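Local coordinates for protein putative O-Methyltransferase (Corynebacterium glutamicum, PDB 3DR5) that probably transfers a methyl group from S-adenosyl-L-methionine to a hydroxyl oxygen of a still unidentified acceptor, as related O-methyltransferases do, at residues V22-A25 and R26-A30. Numbering follows the deposited sequence.
Sequences VARA and REDAA
Arg24 and Asp28, four residues apart on one helix, form a salt bridge in which NH1 of Arg24 lies 2.8 Å from OD1 of Asp28, a worked example of the i to i+4 ion pair that a helical turn brings within range. CB of Arg24 leads away from the next turn; chi1 (173°) sets CG anti to the backbone N, and bends at chi2 and chi3 then turn the guanidinium back so that one face looks toward the carboxylate. The two flat groups do not pair side by side: their planes stand 66° apart, OD1 takes the short contact, and OD2 sits over one face of the guanidinium, 4.0 Å from NH1. The aliphatic part of the arginine runs close by as well, with CD 3.8 Å from OD1 of Asp28. A long, weak ion pair runs from Arg24 NE to OE1 of Glu103.

Besides this bridge, the same two residues are joined through the main chain, where Asp28 N gives a bond of 2.8 Å to Arg24 O. Successive alpha-helical bonds link Arg26 to Val22, Glu27 to Ala23 and Ala29 to Ala25. On another side of the helix, Arg26 lays its CB 3.5 Å from Val22 O and sends its guanidinium away from this ion pair; there NH2 is hydrogen-bonded to Pro37 O and Tyr73 OH.

Within the Rossmann-like methyltransferase fold, Ala25, small and buried, meets Leu69 and Leu72 of helix 67-77, where Val22 touches Tyr73, and Leu100 of helix 91-103. Leu100 also touches Arg24 and Asp28, so the salt bridge borders the seam with helix 91-103, the helix between strands 83-87 and 111-114 in the chain.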
ATOM      1  N   VAL A  22       3.055  19.995   5.153  1.00 41.64           N
ATOM      2  CA  VAL A  22       1.956  19.236   4.558  1.00 39.09           C
ATOM      3  C   VAL A  22       0.623  19.961   4.712  1.00 38.15           C
ATOM      4  O   VAL A  22      -0.180  20.008   3.778  1.00 36.18           O
ATOM      5  CB  VAL A  22       1.833  17.823   5.187  1.00 38.83           C
ATOM      6  CG1 VAL A  22       0.509  17.169   4.754  1.00 37.70           C
ATOM      7  CG2 VAL A  22       3.017  16.957   4.769  1.00 36.88           C
ATOM      8  N   ALA A  23       0.384  20.524   5.893  1.00 38.78           N
ATOM      9  CA  ALA A  23      -0.859  21.245   6.145  1.00 39.37           C
ATOM     10  C   ALA A  23      -0.939  22.466   5.221  1.00 38.28           C
ATOM     11  O   ALA A  23      -2.005  22.807   4.725  1.00 37.20           O
ATOM     12  CB  ALA A  23      -0.926  21.684   7.608  1.00 39.71           C
ATOM     13  N   ARG A  24       0.196  23.118   4.996  1.00 39.08           N
ATOM     14  CA  ARG A  24       0.246  24.290   4.133  1.00 40.86           C
ATOM     15  C   ARG A  24      -0.114  23.880   2.699  1.00 40.75           C
ATOM     16  O   ARG A  24      -0.915  24.549   2.033  1.00 40.53           O
ATOM     17  CB  ARG A  24       1.652  24.911   4.203  1.00 41.74           C
ATOM     18  CG  ARG A  24       1.913  26.049   3.237  1.00 49.23           C
ATOM     19  CD  ARG A  24       0.930  27.195   3.411  1.00 54.35           C
ATOM     20  NE  ARG A  24       1.559  28.472   3.082  1.00 59.94           N
ATOM     21  CZ  ARG A  24       0.934  29.482   2.493  1.00 59.09           C
ATOM     22  NH1 ARG A  24      -0.343  29.363   2.163  1.00 62.71           N
ATOM     23  NH2 ARG A  24       1.589  30.604   2.228  1.00 60.22           N
ATOM     24  N   ALA A  25       0.468  22.777   2.230  1.00 40.03           N
ATOM     25  CA  ALA A  25       0.197  22.287   0.883  1.00 40.19           C
ATOM     26  C   ALA A  25      -1.270  21.875   0.710  1.00 40.52           C
ATOM     27  O   ALA A  25      -1.836  22.015  -0.380  1.00 41.05           O
ATOM     28  CB  ALA A  25       1.122  21.113   0.555  1.00 40.91           C
ATOM     29  N   ARG A  26      -1.882  21.372   1.781  1.00 40.54           N
ATOM     30  CA  ARG A  26      -3.285  20.958   1.743  1.00 40.67           C
ATOM     31  C   ARG A  26      -4.179  22.206   1.737  1.00 41.44           C
ATOM     32  O   ARG A  26      -5.238  22.223   1.110  1.00 43.15           O
ATOM     33  CB  ARG A  26      -3.609  20.085   2.959  1.00 40.06           C
ATOM     34  CG  ARG A  26      -4.937  19.352   2.858  1.00 41.06           C
ATOM     35  CD  ARG A  26      -5.022  18.241   3.897  1.00 39.59           C
ATOM     36  NE  ARG A  26      -4.229  17.065   3.539  1.00 36.02           N
ATOM     37  CZ  ARG A  26      -4.539  16.234   2.547  1.00 35.63           C
ATOM     38  NH1 ARG A  26      -5.625  16.456   1.821  1.00 33.06           N
ATOM     39  NH2 ARG A  26      -3.773  15.179   2.292  1.00 31.51           N
ATOM     40  N   GLU A  27      -3.751  23.255   2.434  1.00 43.09           N
ATOM     41  CA  GLU A  27      -4.511  24.498   2.461  1.00 45.53           C
ATOM     42  C   GLU A  27      -4.400  25.136   1.073  1.00 44.47           C
ATOM     43  O   GLU A  27      -5.402  25.566   0.495  1.00 44.94           O
ATOM     44  CB  GLU A  27      -3.945  25.451   3.514  1.00 47.21           C
ATOM     45  CG  GLU A  27      -4.988  25.961   4.498  1.00 56.44           C
ATOM     46  CD  GLU A  27      -6.034  26.852   3.847  1.00 64.19           C
ATOM     47  OE1 GLU A  27      -6.995  26.325   3.243  1.00 65.65           O
ATOM     48  OE2 GLU A  27      -5.879  28.088   3.936  1.00 68.30           O
ATOM     49  N   ASP A  28      -3.181  25.199   0.536  1.00 43.22           N
ATOM     50  CA  ASP A  28      -2.971  25.778  -0.793  1.00 42.84           C
ATOM     51  C   ASP A  28      -3.840  25.107  -1.853  1.00 42.31           C
ATOM     52  O   ASP A  28      -4.501  25.787  -2.636  1.00 42.99           O
ATOM     53  CB  ASP A  28      -1.500  25.683  -1.203  1.00 41.28           C
ATOM     54  CG  ASP A  28      -0.626  26.683  -0.473  1.00 42.74           C
ATOM     55  OD1 ASP A  28      -1.185  27.494   0.296  1.00 44.72           O
ATOM     56  OD2 ASP A  28       0.612  26.665  -0.669  1.00 45.45           O
ATOM     57  N   ALA A  29      -3.847  23.776  -1.875  1.00 41.52           N
ATOM     58  CA  ALA A  29      -4.638  23.037  -2.862  1.00 40.18           C
ATOM     59  C   ALA A  29      -6.118  23.368  -2.766  1.00 39.57           C
ATOM     60  O   ALA A  29      -6.796  23.526  -3.786  1.00 39.63           O
ATOM     61  CB  ALA A  29      -4.426  21.527  -2.698  1.00 40.56           C
ATOM     62  N   ALA A  30      -6.608  23.470  -1.537  1.00 39.17           N
ATOM     63  CA  ALA A  30      -8.008  23.780  -1.283  1.00 40.05           C
ATOM     64  C   ALA A  30      -8.340  25.203  -1.740  1.00 39.78           C
ATOM     65  O   ALA A  30      -9.404  25.446  -2.308  1.00 40.00           O
ATOM     66  CB  ALA A  30      -8.316  23.621   0.205  1.00 40.11           C
TER